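Local coordinates for protein hypothetical bacterial 6-phosphogluconolactonase (Bacteroides fragilis, PDB 3SCY) that is a seven-bladed beta-propeller that probably acts as a 6-phosphogluconolactonase, hydrolysing the lactone of 6-phosphogluconate, at residues T123-G128 / L134-V139. Residues are numbered along the deposited sequence; the frame is centred on the assembly and turned at random.
Sequences TVFPIG and LPASDV
V124 is held to the returning chain through both its backbone groups. Its N-H donates a nearly straight hydrogen bond to D138 O (2.9 Å, 174° at the hydrogen), while its carbonyl oxygen accepts the N-H of S137 at 2.8 Å and, weakly, that of D138. Two consecutive residues, S137 and D138, thus face one residue of strand 121-126, a classic beta bulge. A further backbone hydrogen bond, L134 N to P126 O at 2.9 Å, ties the chains nearer the turn.

Packing is close round T123 and F125, both buried. A chi1 of -56° sets T123 OG1 beside the backbone N, where it hydrogen-bonds T97 O and N116 ND2, and turns CG2 anti to that N, against A136 CB at 3.5 Å and beside V139 CG2. The F125 ring presents its CD2 edge in plane to L134 O, 3.5 Å off, and CE2 touches A136 CB; Q95 of strand 88-96, in the preceding blade, also meets this ring.

The V124/D138 pair is looser, its CB atoms 4.0 Å apart, although V124 itself is buried against F196. Exposed S137 lays its hydroxymethyl group against the P126 ring. At the turn end, L134 CB packs on P126 CD and L134 CD1 rests 3.6 Å from G128 CA. The arrangement is a bulged antiparallel hairpin joining the third strand of a four-stranded propeller blade to its outermost fourth strand, 138-141.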
ATOM      1  N   THR A 123      -6.826  -4.788  12.827  1.00 17.27           N
ATOM      2  CA  THR A 123      -6.309  -5.751  13.802  1.00 16.78           C
ATOM      3  C   THR A 123      -4.856  -5.420  14.132  1.00 19.82           C
ATOM      4  O   THR A 123      -4.061  -5.149  13.234  1.00 18.24           O
ATOM      5  CB  THR A 123      -6.448  -7.205  13.273  1.00 20.08           C
ATOM      6  OG1 THR A 123      -7.809  -7.444  12.944  1.00 20.61           O
ATOM      7  CG2 THR A 123      -6.020  -8.250  14.326  1.00 21.59           C
ATOM      8  N   VAL A 124      -4.502  -5.489  15.424  1.00 19.16           N
ATOM      9  CA  VAL A 124      -3.147  -5.249  15.905  1.00 18.73           C
ATOM     10  C   VAL A 124      -2.554  -6.575  16.353  1.00 20.69           C
ATOM     11  O   VAL A 124      -3.223  -7.303  17.108  1.00 20.99           O
ATOM     12  CB  VAL A 124      -3.162  -4.231  17.101  1.00 21.01           C
ATOM     13  CG1 VAL A 124      -1.764  -3.985  17.657  1.00 19.35           C
ATOM     14  CG2 VAL A 124      -3.812  -2.913  16.682  1.00 21.43           C
ATOM     15  N   PHE A 125      -1.306  -6.857  15.924  1.00 17.74           N
ATOM     16  CA  PHE A 125      -0.564  -8.032  16.371  1.00 17.77           C
ATOM     17  C   PHE A 125       0.770  -7.603  16.939  1.00 20.18           C
ATOM     18  O   PHE A 125       1.547  -6.997  16.197  1.00 19.04           O
ATOM     19  CB  PHE A 125      -0.283  -9.028  15.217  1.00 18.61           C
ATOM     20  CG  PHE A 125      -1.453  -9.533  14.420  1.00 18.62           C
ATOM     21  CD1 PHE A 125      -1.947  -8.802  13.348  1.00 18.39           C
ATOM     22  CD2 PHE A 125      -2.026 -10.768  14.702  1.00 19.60           C
ATOM     23  CE1 PHE A 125      -3.000  -9.281  12.579  1.00 19.96           C
ATOM     24  CE2 PHE A 125      -3.112 -11.225  13.965  1.00 20.92           C
ATOM     25  CZ  PHE A 125      -3.590 -10.486  12.895  1.00 19.49           C
ATOM     26  N   PRO A 126       1.122  -7.979  18.183  1.00 18.34           N
ATOM     27  CA  PRO A 126       2.485  -7.718  18.653  1.00 17.65           C
ATOM     28  C   PRO A 126       3.464  -8.609  17.880  1.00 20.99           C
ATOM     29  O   PRO A 126       3.115  -9.740  17.511  1.00 20.59           O
ATOM     30  CB  PRO A 126       2.457  -8.126  20.140  1.00 19.05           C
ATOM     31  CG  PRO A 126       0.978  -8.281  20.490  1.00 23.18           C
ATOM     32  CD  PRO A 126       0.322  -8.708  19.189  1.00 19.99           C
ATOM     33  N   ILE A 127       4.672  -8.122  17.668  1.00 17.48           N
ATOM     34  CA  ILE A 127       5.722  -8.903  17.003  1.00 17.25           C
ATOM     35  C   ILE A 127       6.608  -9.480  18.103  1.00 20.56           C
ATOM     36  O   ILE A 127       7.064  -8.738  18.986  1.00 20.90           O
ATOM     37  CB  ILE A 127       6.546  -8.052  16.018  1.00 19.10           C
ATOM     38  CG1 ILE A 127       5.653  -7.506  14.876  1.00 18.44           C
ATOM     39  CG2 ILE A 127       7.691  -8.903  15.427  1.00 19.85           C
ATOM     40  CD1 ILE A 127       6.294  -6.426  14.004  1.00 20.38           C
ATOM     41  N   GLY A 128       6.849 -10.787  18.055  1.00 18.73           N
ATOM     42  CA  GLY A 128       7.696 -11.419  19.064  1.00 18.48           C
ATOM     43  C   GLY A 128       9.167 -11.109  18.848  1.00 20.90           C
ATOM     44  O   GLY A 128       9.561 -10.556  17.812  1.00 20.56           O
ATOM     45  N   LEU A 134       2.593 -12.567  17.438  1.00 22.19           N
ATOM     46  CA  LEU A 134       1.802 -13.019  18.565  1.00 22.68           C
ATOM     47  C   LEU A 134       0.336 -12.978  18.126  1.00 23.39           C
ATOM     48  O   LEU A 134      -0.025 -12.266  17.180  1.00 21.34           O
ATOM     49  CB  LEU A 134       2.011 -12.138  19.814  1.00 23.81           C
ATOM     50  CG  LEU A 134       3.084 -12.581  20.787  1.00 29.01           C
ATOM     51  CD1 LEU A 134       4.460 -12.304  20.238  1.00 28.15           C
ATOM     52  CD2 LEU A 134       2.905 -11.895  22.137  1.00 33.33           C
ATOM     53  N   PRO A 135      -0.555 -13.700  18.793  1.00 21.86           N
ATOM     54  CA  PRO A 135      -1.991 -13.594  18.463  1.00 22.17           C
ATOM     55  C   PRO A 135      -2.478 -12.149  18.571  1.00 24.31           C
ATOM     56  O   PRO A 135      -1.894 -11.369  19.321  1.00 24.68           O
ATOM     57  CB  PRO A 135      -2.662 -14.469  19.526  1.00 25.30           C
ATOM     58  CG  PRO A 135      -1.600 -15.432  19.930  1.00 30.01           C
ATOM     59  CD  PRO A 135      -0.331 -14.633  19.915  1.00 24.51           C
ATOM     60  N   ALA A 136      -3.519 -11.786  17.824  1.00 22.39           N
ATOM     61  CA  ALA A 136      -4.007 -10.400  17.837  1.00 23.03           C
ATOM     62  C   ALA A 136      -4.182  -9.873  19.258  1.00 24.62           C
ATOM     63  O   ALA A 136      -4.666 -10.610  20.128  1.00 25.15           O
ATOM     64  CB  ALA A 136      -5.315 -10.315  17.106  1.00 24.38           C
ATOM     65  N   SER A 137      -3.700  -8.652  19.524  1.00 22.02           N
ATOM     66  CA  SER A 137      -3.851  -8.024  20.846  1.00 21.10           C
ATOM     67  C   SER A 137      -5.010  -7.043  20.841  1.00 25.81           C
ATOM     68  O   SER A 137      -5.502  -6.684  21.911  1.00 27.27           O
ATOM     69  CB  SER A 137      -2.574  -7.309  21.274  1.00 22.77           C
ATOM     70  OG  SER A 137      -2.200  -6.397  20.252  1.00 24.12           O
ATOM     71  N   ASP A 138      -5.487  -6.628  19.645  1.00 22.33           N
ATOM     72  CA  ASP A 138      -6.632  -5.715  19.546  1.00 21.86           C
ATOM     73  C   ASP A 138      -7.317  -5.861  18.206  1.00 23.51           C
ATOM     74  O   ASP A 138      -6.655  -6.096  17.205  1.00 23.02           O
ATOM     75  CB  ASP A 138      -6.160  -4.266  19.738  1.00 23.22           C
ATOM     76  CG  ASP A 138      -7.198  -3.266  20.201  1.00 29.39           C
ATOM     77  OD1 ASP A 138      -8.353  -3.692  20.517  1.00 30.56           O
ATOM     78  OD2 ASP A 138      -6.840  -2.072  20.361  1.00 32.16           O
ATOM     79  N   VAL A 139      -8.641  -5.793  18.202  1.00 21.58           N
ATOM     80  CA  VAL A 139      -9.496  -5.789  16.997  1.00 22.47           C
ATOM     81  C   VAL A 139     -10.413  -4.585  17.195  1.00 28.82           C
ATOM     82  O   VAL A 139     -11.197  -4.564  18.159  1.00 28.87           O
ATOM     83  CB  VAL A 139     -10.267  -7.112  16.712  1.00 27.26           C
ATOM     84  CG1 VAL A 139     -11.120  -7.005  15.437  1.00 27.15           C
ATOM     85  CG2 VAL A 139      -9.323  -8.297  16.603  1.00 26.70           C
TER